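PDB 3HCY: putative two-component sensor histidine kinase protein from Sinorhizobium meliloti, which probably transfers phosphate from ATP to a protein histidine in sensory signalling, the chain described here being its GAF domain. Local coordinates for residues R23-L28 with R41-H46; I90-F95 with T110-P115. All coordinates share one frame; numbering follows the deposited sequence.

Interaction 1 of 2, residues R23-L28 with R41-H46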
ATOM      1  N   ARG A  23       2.126  16.660  -6.487  1.00 15.93           N
ATOM      2  CA  ARG A  23       1.001  16.157  -7.238  1.00 16.14           C
ATOM      3  C   ARG A  23       1.338  14.702  -7.475  1.00 16.28           C
ATOM      4  O   ARG A  23       2.518  14.327  -7.373  1.00 17.01           O
ATOM      5  CB  ARG A  23       0.830  16.855  -8.600  1.00 16.10           C
ATOM      6  CG  ARG A  23       1.378  18.267  -8.763  1.00 16.69           C
ATOM      7  CD  ARG A  23       1.402  18.651 -10.223  1.00 18.16           C
ATOM      8  NE  ARG A  23       2.010  19.951 -10.495  1.00 18.31           N
ATOM      9  CZ  ARG A  23       1.441  20.924 -11.223  1.00 19.96           C
ATOM     10  NH1 ARG A  23       0.231  20.754 -11.767  1.00 18.25           N
ATOM     11  NH2 ARG A  23       2.083  22.090 -11.426  1.00 19.81           N
ATOM     12  N   ALA A  24       0.318  13.902  -7.777  1.00 15.79           N
ATOM     13  CA  ALA A  24       0.462  12.493  -8.046  1.00 16.32           C
ATOM     14  C   ALA A  24      -0.676  11.947  -9.007  1.00 17.57           C
ATOM     15  O   ALA A  24      -1.746  12.574  -9.186  1.00 16.82           O
ATOM     16  CB  ALA A  24       0.508  11.734  -6.740  1.00 14.60           C
ATOM     17  N   SER A  25      -0.432  10.789  -9.643  1.00 18.34           N
ATOM     18  CA  SER A  25      -1.444  10.194 -10.522  1.00 18.79           C
ATOM     19  C   SER A  25      -1.312   8.684 -10.636  1.00 18.86           C
ATOM     20  O   SER A  25      -0.243   8.128 -10.327  1.00 18.88           O
ATOM     21  CB  SER A  25      -1.270  10.772 -11.900  1.00 19.20           C
ATOM     22  OG  SER A  25       0.064  10.526 -12.368  1.00 20.08           O
ATOM     23  N   ILE A  26      -2.380   8.027 -11.108  1.00 18.37           N
ATOM     24  CA  ILE A  26      -2.313   6.586 -11.454  1.00 17.78           C
ATOM     25  C   ILE A  26      -2.775   6.426 -12.892  1.00 18.30           C
ATOM     26  O   ILE A  26      -3.786   7.024 -13.283  1.00 18.09           O
ATOM     27  CB  ILE A  26      -3.188   5.675 -10.517  1.00 17.53           C
ATOM     28  CG1 ILE A  26      -2.824   5.930  -9.025  1.00 17.93           C
ATOM     29  CG2 ILE A  26      -3.043   4.194 -10.926  1.00 13.19           C
ATOM     30  CD1 ILE A  26      -3.893   5.661  -7.930  1.00 14.77           C
ATOM     31  N   LEU A  27      -2.041   5.639 -13.683  1.00 18.16           N
ATOM     32  CA  LEU A  27      -2.454   5.378 -15.048  1.00 18.01           C
ATOM     33  C   LEU A  27      -2.415   3.864 -15.277  1.00 17.80           C
ATOM     34  O   LEU A  27      -1.563   3.138 -14.754  1.00 17.04           O
ATOM     35  CB  LEU A  27      -1.576   6.148 -16.081  1.00 17.99           C
ATOM     36  CG  LEU A  27      -1.301   7.673 -15.940  1.00 18.49           C
ATOM     37  CD1 LEU A  27      -0.384   8.011 -14.713  1.00 20.43           C
ATOM     38  CD2 LEU A  27      -0.714   8.341 -17.174  1.00 12.18           C
ATOM     39  N   LEU A  28      -3.325   3.403 -16.115  1.00 17.82           N
ATOM     40  CA  LEU A  28      -3.436   1.979 -16.428  1.00 18.12           C
ATOM     41  C   LEU A  28      -3.550   1.768 -17.950  1.00 18.17           C
ATOM     42  O   LEU A  28      -3.995   2.653 -18.673  1.00 18.37           O
ATOM     43  CB  LEU A  28      -4.677   1.384 -15.692  1.00 18.23           C
ATOM     44  CG  LEU A  28      -4.540   1.184 -14.167  1.00 15.77           C
ATOM     45  CD1 LEU A  28      -5.735   0.499 -13.643  1.00 14.16           C
ATOM     46  CD2 LEU A  28      -3.300   0.385 -13.843  1.00 12.89           C
ATOM     47  N   ARG A  41      -4.177  13.881  -8.510  1.00 18.36           N
ATOM     48  CA  ARG A  41      -4.258  15.260  -8.017  1.00 19.41           C
ATOM     49  C   ARG A  41      -2.948  15.977  -8.064  1.00 19.69           C
ATOM     50  O   ARG A  41      -1.948  15.318  -8.063  1.00 21.33           O
ATOM     51  CB  ARG A  41      -4.726  15.270  -6.573  1.00 19.91           C
ATOM     52  CG  ARG A  41      -4.233  14.241  -5.639  1.00 20.30           C
ATOM     53  CD  ARG A  41      -5.455  13.876  -4.698  1.00 26.82           C
ATOM     54  NE  ARG A  41      -5.153  13.108  -3.466  1.00 29.65           N
ATOM     55  CZ  ARG A  41      -5.966  12.245  -2.845  1.00 28.79           C
ATOM     56  NH1 ARG A  41      -7.148  11.903  -3.325  1.00 29.51           N
ATOM     57  NH2 ARG A  41      -5.535  11.659  -1.749  1.00 29.94           N
ATOM     58  N   GLY A  42      -2.861  17.294  -8.116  1.00 19.90           N
ATOM     59  CA  GLY A  42      -3.653  18.190  -8.871  1.00 20.45           C
ATOM     60  C   GLY A  42      -2.840  18.311 -10.187  1.00 20.90           C
ATOM     61  O   GLY A  42      -1.965  19.138 -10.323  1.00 20.67           O
ATOM     62  N   LEU A  43      -3.054  17.343 -11.077  1.00 21.61           N
ATOM     63  CA  LEU A  43      -2.873  17.524 -12.491  1.00 21.57           C
ATOM     64  C   LEU A  43      -4.174  18.118 -13.018  1.00 21.64           C
ATOM     65  O   LEU A  43      -5.273  17.815 -12.522  1.00 20.92           O
ATOM     66  CB  LEU A  43      -2.644  16.165 -13.193  1.00 21.43           C
ATOM     67  CG  LEU A  43      -1.371  15.434 -12.736  1.00 21.25           C
ATOM     68  CD1 LEU A  43      -1.133  14.143 -13.508  1.00 18.23           C
ATOM     69  CD2 LEU A  43      -0.145  16.357 -12.805  1.00 21.29           C
ATOM     70  N   SER A  44      -4.045  18.938 -14.057  1.00 21.34           N
ATOM     71  CA  SER A  44      -5.216  19.391 -14.781  1.00 21.00           C
ATOM     72  C   SER A  44      -5.585  18.327 -15.852  1.00 21.43           C
ATOM     73  O   SER A  44      -4.725  17.551 -16.330  1.00 20.53           O
ATOM     74  CB  SER A  44      -4.918  20.716 -15.448  1.00 20.17           C
ATOM     75  OG  SER A  44      -4.037  20.437 -16.505  1.00 18.69           O
ATOM     76  N   GLU A  45      -6.855  18.356 -16.257  1.00 21.48           N
ATOM     77  CA  GLU A  45      -7.331  17.579 -17.389  1.00 21.69           C
ATOM     78  C   GLU A  45      -6.622  17.955 -18.657  1.00 21.55           C
ATOM     79  O   GLU A  45      -6.247  17.109 -19.452  1.00 21.12           O
ATOM     80  CB  GLU A  45      -8.799  17.811 -17.520  1.00 22.17           C
ATOM     81  CG  GLU A  45      -9.523  17.095 -16.378  1.00 24.72           C
ATOM     82  CD  GLU A  45     -11.012  17.393 -16.281  1.00 29.15           C
ATOM     83  OE1 GLU A  45     -11.530  18.297 -16.998  1.00 32.75           O
ATOM     84  OE2 GLU A  45     -11.668  16.699 -15.468  1.00 32.14           O
ATOM     85  N   HIS A  46      -6.357  19.237 -18.816  1.00 21.92           N
ATOM     86  CA  HIS A  46      -5.589  19.664 -19.948  1.00 22.56           C
ATOM     87  C   HIS A  46      -4.341  18.842 -20.020  1.00 23.58           C
ATOM     88  O   HIS A  46      -4.027  18.306 -21.062  1.00 23.79           O
ATOM     89  CB  HIS A  46      -5.235  21.110 -19.821  1.00 22.50           C
ATOM     90  CG  HIS A  46      -4.520  21.650 -21.010  1.00 23.85           C
ATOM     91  ND1 HIS A  46      -5.176  22.021 -22.169  1.00 25.40           N
ATOM     92  CD2 HIS A  46      -3.202  21.920 -21.215  1.00 24.16           C
ATOM     93  CE1 HIS A  46      -4.289  22.492 -23.038  1.00 25.55           C
ATOM     94  NE2 HIS A  46      -3.083  22.432 -22.488  1.00 22.40           N
TER
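R23 lays its aliphatic chain over the carbonyl of G42 and the tip of L43. From CG to NE this chain is extended (chi2 167°), which carries CD to 3.8 Å from L43 CD2, the two side chains crossing obliquely. The guanidinium then reaches back to the loop backbone: R23 NH1 donates to G42 O at 3.1 Å. That bond is bent, with an N-H...O angle of 137°; the donor lies in the carbonyl plane, but the oxygen is tilted from the guanidinium plane. The charge of R23 has stronger partners outside the two segments, in salt bridges to D113 and E88.

The second methyl of L43, CD1, turns to S25 and meets its CB at 3.7 Å. One leucine therefore touches two residues of the same strand, R23 and S25, while A24 between them projects to the other face of the sheet.

A24 and R41 form an antiparallel hydrogen-bonded pair. A24 N donates to R41 O at 2.7 Å, and R41 N returns a bond to A24 O at 2.8 Å. Both side chains point to the face covered by helix 5-19, where A24 touches I15 and R41 reaches D13 and E9 in salt bridges. Beyond R41 the chain leaves the sheet, through a peptide modelled as cis before G42, and S44 stands at the N-cap of helix 45-50 with its OG bonded to Y47 N. This last pairing between strands 23-29 and 35-41, next to a loop that leads into a short helix, lies at the edge of the sheet, where strand 35-41 is outermost within the chain; the sheet is the five-stranded antiparallel one, order 2-1-5-4-3, of a GAF domain.

Interaction 2 of 2, residues I90-F95 with T110-P115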
ATOM      1  N   ILE A  90       5.319  21.455 -13.881  1.00 14.81           N
ATOM      2  CA  ILE A  90       6.076  20.349 -13.243  1.00 15.22           C
ATOM      3  C   ILE A  90       7.577  20.387 -13.626  1.00 16.60           C
ATOM      4  O   ILE A  90       7.905  20.624 -14.800  1.00 18.59           O
ATOM      5  CB  ILE A  90       5.520  18.977 -13.715  1.00 14.81           C
ATOM      6  CG1 ILE A  90       4.115  18.761 -13.167  1.00 14.33           C
ATOM      7  CG2 ILE A  90       6.492  17.791 -13.419  1.00 12.37           C
ATOM      8  CD1 ILE A  90       3.214  17.962 -14.135  1.00 12.26           C
ATOM      9  N   ALA A  91       8.466  20.133 -12.652  1.00 16.73           N
ATOM     10  CA  ALA A  91       9.931  20.171 -12.817  1.00 16.34           C
ATOM     11  C   ALA A  91      10.581  18.764 -12.655  1.00 17.15           C
ATOM     12  O   ALA A  91      11.703  18.511 -13.115  1.00 17.29           O
ATOM     13  CB  ALA A  91      10.533  21.149 -11.769  1.00 15.47           C
ATOM     14  N   ALA A  92       9.914  17.863 -11.949  1.00 17.67           N
ATOM     15  CA  ALA A  92      10.523  16.614 -11.625  1.00 18.50           C
ATOM     16  C   ALA A  92       9.436  15.559 -11.552  1.00 19.44           C
ATOM     17  O   ALA A  92       8.291  15.861 -11.216  1.00 19.67           O
ATOM     18  CB  ALA A  92      11.280  16.731 -10.324  1.00 18.77           C
ATOM     19  N   LEU A  93       9.778  14.329 -11.931  1.00 20.26           N
ATOM     20  CA  LEU A  93       8.802  13.256 -11.893  1.00 20.55           C
ATOM     21  C   LEU A  93       9.406  11.863 -11.643  1.00 20.99           C
ATOM     22  O   LEU A  93      10.574  11.554 -11.964  1.00 19.58           O
ATOM     23  CB  LEU A  93       7.952  13.222 -13.173  1.00 20.86           C
ATOM     24  CG  LEU A  93       7.912  14.304 -14.275  1.00 21.63           C
ATOM     25  CD1 LEU A  93       9.286  14.523 -14.946  1.00 22.37           C
ATOM     26  CD2 LEU A  93       6.854  13.911 -15.319  1.00 18.34           C
ATOM     27  N   GLY A  94       8.545  11.027 -11.071  1.00 22.13           N
ATOM     28  CA  GLY A  94       8.890   9.668 -10.688  1.00 23.27           C
ATOM     29  C   GLY A  94       7.872   8.723 -11.271  1.00 23.95           C
ATOM     30  O   GLY A  94       6.668   8.893 -11.057  1.00 24.73           O
ATOM     31  N   PHE A  95       8.367   7.740 -12.007  1.00 24.15           N
ATOM     32  CA  PHE A  95       7.533   6.702 -12.576  1.00 25.08           C
ATOM     33  C   PHE A  95       7.767   5.351 -11.890  1.00 23.73           C
ATOM     34  O   PHE A  95       8.852   4.824 -11.936  1.00 23.24           O
ATOM     35  CB  PHE A  95       7.862   6.469 -14.046  1.00 26.07           C
ATOM     36  CG  PHE A  95       7.873   7.699 -14.909  1.00 29.27           C
ATOM     37  CD1 PHE A  95       6.881   7.885 -15.873  1.00 31.36           C
ATOM     38  CD2 PHE A  95       8.935   8.612 -14.849  1.00 31.21           C
ATOM     39  CE1 PHE A  95       6.912   8.975 -16.713  1.00 30.87           C
ATOM     40  CE2 PHE A  95       8.972   9.717 -15.693  1.00 30.11           C
ATOM     41  CZ  PHE A  95       7.965   9.896 -16.616  1.00 30.65           C
ATOM     42  N   THR A 110       4.742  10.387  -9.271  1.00 20.10           N
ATOM     43  CA  THR A 110       4.875  11.484  -8.342  1.00 20.08           C
ATOM     44  C   THR A 110       5.453  12.618  -9.157  1.00 20.11           C
ATOM     45  O   THR A 110       6.311  12.396  -9.980  1.00 20.21           O
ATOM     46  CB  THR A 110       5.860  11.144  -7.273  1.00 20.03           C
ATOM     47  OG1 THR A 110       7.040  10.660  -7.927  1.00 21.42           O
ATOM     48  CG2 THR A 110       5.298  10.091  -6.345  1.00 15.94           C
ATOM     49  N   TYR A 111       4.960  13.817  -8.922  1.00 20.45           N
ATOM     50  CA  TYR A 111       5.374  15.012  -9.641  1.00 20.79           C
ATOM     51  C   TYR A 111       5.881  16.005  -8.597  1.00 21.16           C
ATOM     52  O   TYR A 111       5.367  16.048  -7.465  1.00 20.99           O
ATOM     53  CB  TYR A 111       4.187  15.624 -10.377  1.00 20.46           C
ATOM     54  CG  TYR A 111       3.501  14.701 -11.348  1.00 22.23           C
ATOM     55  CD1 TYR A 111       4.030  14.465 -12.609  1.00 23.99           C
ATOM     56  CD2 TYR A 111       2.293  14.074 -11.032  1.00 25.16           C
ATOM     57  CE1 TYR A 111       3.386  13.616 -13.535  1.00 25.00           C
ATOM     58  CE2 TYR A 111       1.645  13.221 -11.964  1.00 24.32           C
ATOM     59  CZ  TYR A 111       2.202  13.016 -13.195  1.00 24.48           C
ATOM     60  OH  TYR A 111       1.620  12.186 -14.099  1.00 27.48           O
ATOM     61  N   TYR A 112       6.892  16.777  -8.962  1.00 21.75           N
ATOM     62  CA  TYR A 112       7.397  17.839  -8.105  1.00 23.01           C
ATOM     63  C   TYR A 112       7.517  19.107  -8.929  1.00 24.00           C
ATOM     64  O   TYR A 112       8.106  19.079 -10.027  1.00 24.41           O
ATOM     65  CB  TYR A 112       8.763  17.482  -7.548  1.00 23.02           C
ATOM     66  CG  TYR A 112       8.744  16.293  -6.620  1.00 24.59           C
ATOM     67  CD1 TYR A 112       8.756  16.461  -5.241  1.00 24.55           C
ATOM     68  CD2 TYR A 112       8.734  14.994  -7.126  1.00 26.05           C
ATOM     69  CE1 TYR A 112       8.778  15.389  -4.398  1.00 25.89           C
ATOM     70  CE2 TYR A 112       8.726  13.909  -6.281  1.00 27.51           C
ATOM     71  CZ  TYR A 112       8.754  14.109  -4.918  1.00 28.52           C
ATOM     72  OH  TYR A 112       8.737  13.003  -4.072  1.00 33.59           O
ATOM     73  N   ASP A 113       6.957  20.202  -8.412  1.00 24.48           N
ATOM     74  CA  ASP A 113       6.933  21.485  -9.112  1.00 25.28           C
ATOM     75  C   ASP A 113       8.342  22.174  -9.219  1.00 25.83           C
ATOM     76  O   ASP A 113       8.517  23.138  -9.950  1.00 25.47           O
ATOM     77  CB  ASP A 113       5.977  22.436  -8.381  1.00 25.48           C
ATOM     78  CG  ASP A 113       4.554  21.967  -8.379  1.00 25.94           C
ATOM     79  OD1 ASP A 113       4.211  21.253  -9.340  1.00 26.64           O
ATOM     80  OD2 ASP A 113       3.797  22.344  -7.429  1.00 24.66           O
ATOM     81  N   ARG A 114       9.321  21.728  -8.447  1.00 26.86           N
ATOM     82  CA  ARG A 114      10.710  22.205  -8.605  1.00 28.40           C
ATOM     83  C   ARG A 114      11.580  20.953  -8.615  1.00 28.56           C
ATOM     84  O   ARG A 114      11.137  19.864  -8.222  1.00 28.55           O
ATOM     85  CB  ARG A 114      11.155  23.211  -7.521  1.00 27.90           C
ATOM     86  CG  ARG A 114      11.233  22.608  -6.127  1.00 33.46           C
ATOM     87  CD  ARG A 114      11.582  23.605  -4.983  1.00 39.77           C
ATOM     88  NE  ARG A 114      11.703  23.012  -3.635  1.00 43.74           N
ATOM     89  CZ  ARG A 114      10.684  22.751  -2.795  1.00 47.45           C
ATOM     90  NH1 ARG A 114       9.401  22.982  -3.145  1.00 50.19           N
ATOM     91  NH2 ARG A 114      10.937  22.235  -1.585  1.00 46.34           N
ATOM     92  N   PRO A 115      12.807  21.084  -9.123  1.00 29.09           N
ATOM     93  CA  PRO A 115      13.721  19.953  -9.188  1.00 28.97           C
ATOM     94  C   PRO A 115      13.794  19.138  -7.915  1.00 28.84           C
ATOM     95  O   PRO A 115      13.595  19.656  -6.819  1.00 27.44           O
ATOM     96  CB  PRO A 115      15.056  20.617  -9.455  1.00 28.67           C
ATOM     97  CG  PRO A 115      14.707  21.793 -10.307  1.00 28.64           C
ATOM     98  CD  PRO A 115      13.330  22.245  -9.875  1.00 29.05           C
TER
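The rings of Y111 and Y112, in the beta hairpin of strands 92-99 and 104-112, leave the same strand on opposite faces of the sheet, and each is met at its edge by the partner segment. L93 CD2 sits near the plane of the Y111 ring, 3.9 Å from CE1, while I90 CD1 comes in obliquely, also 3.9 Å from Y111 CD1. Both aliphatic chains meet the CD1-CE1 side of the ring. Near the plane of the Y112 ring, at its edge, lies A92 O; outside the two segments this ring stacks with that of H116.

The frame for these contacts is the hairpin itself, whose paired segments run antiparallel at 170° with axes 4.6 Å apart. Three successive pairs establish the register: A92 with Y112 and G94 with T110 are hydrogen-bonded, and L93 with Y111 between them is non-hydrogen-bonded. G94 N donates to T110 O at 2.8 Å, and T110 N donates back to G94 O. In the other pair Y112 N reaches A92 O at 2.8 Å. T110 OG1 lies on the same face as Y112, 3.5 Å from G94 CA, over a glycine that brings no side chain to that face.

At the open end the regular pairing gives way to a classic beta bulge, A91 and A92 both facing Y112. The evidence is a shared acceptor: Y112 O takes bonds from A91 N and A92 N, each at 2.9 Å and each in the plane of the carbonyl. Past the bulge the backbone of D113 and R114 turns past A91, whose CB lies against the R114 backbone and the proline ring, with P115 CD 3.6 Å away.

Interactions 1 and 2 lie in one sheet, with centres about 12 Å apart, and meet where strand 23-29 runs beside strand 104-112. Four side-chain contacts join them directly. R23 NE forms a salt bridge with D113 OD1 at 2.8 Å, tying the start of strand 23-29 to the turn after the hairpin strand. S25 OG and Y111 OH are 2.9 Å apart, a probable hydrogen bond within the core. L43 CD1 packs on Y111 at CE2, whereas L93 and I90 of interaction 2 meet the CD1-CE1 side of this ring. The fourth is packing of R23 NE, which lies 3.6 Å from I90 CG1.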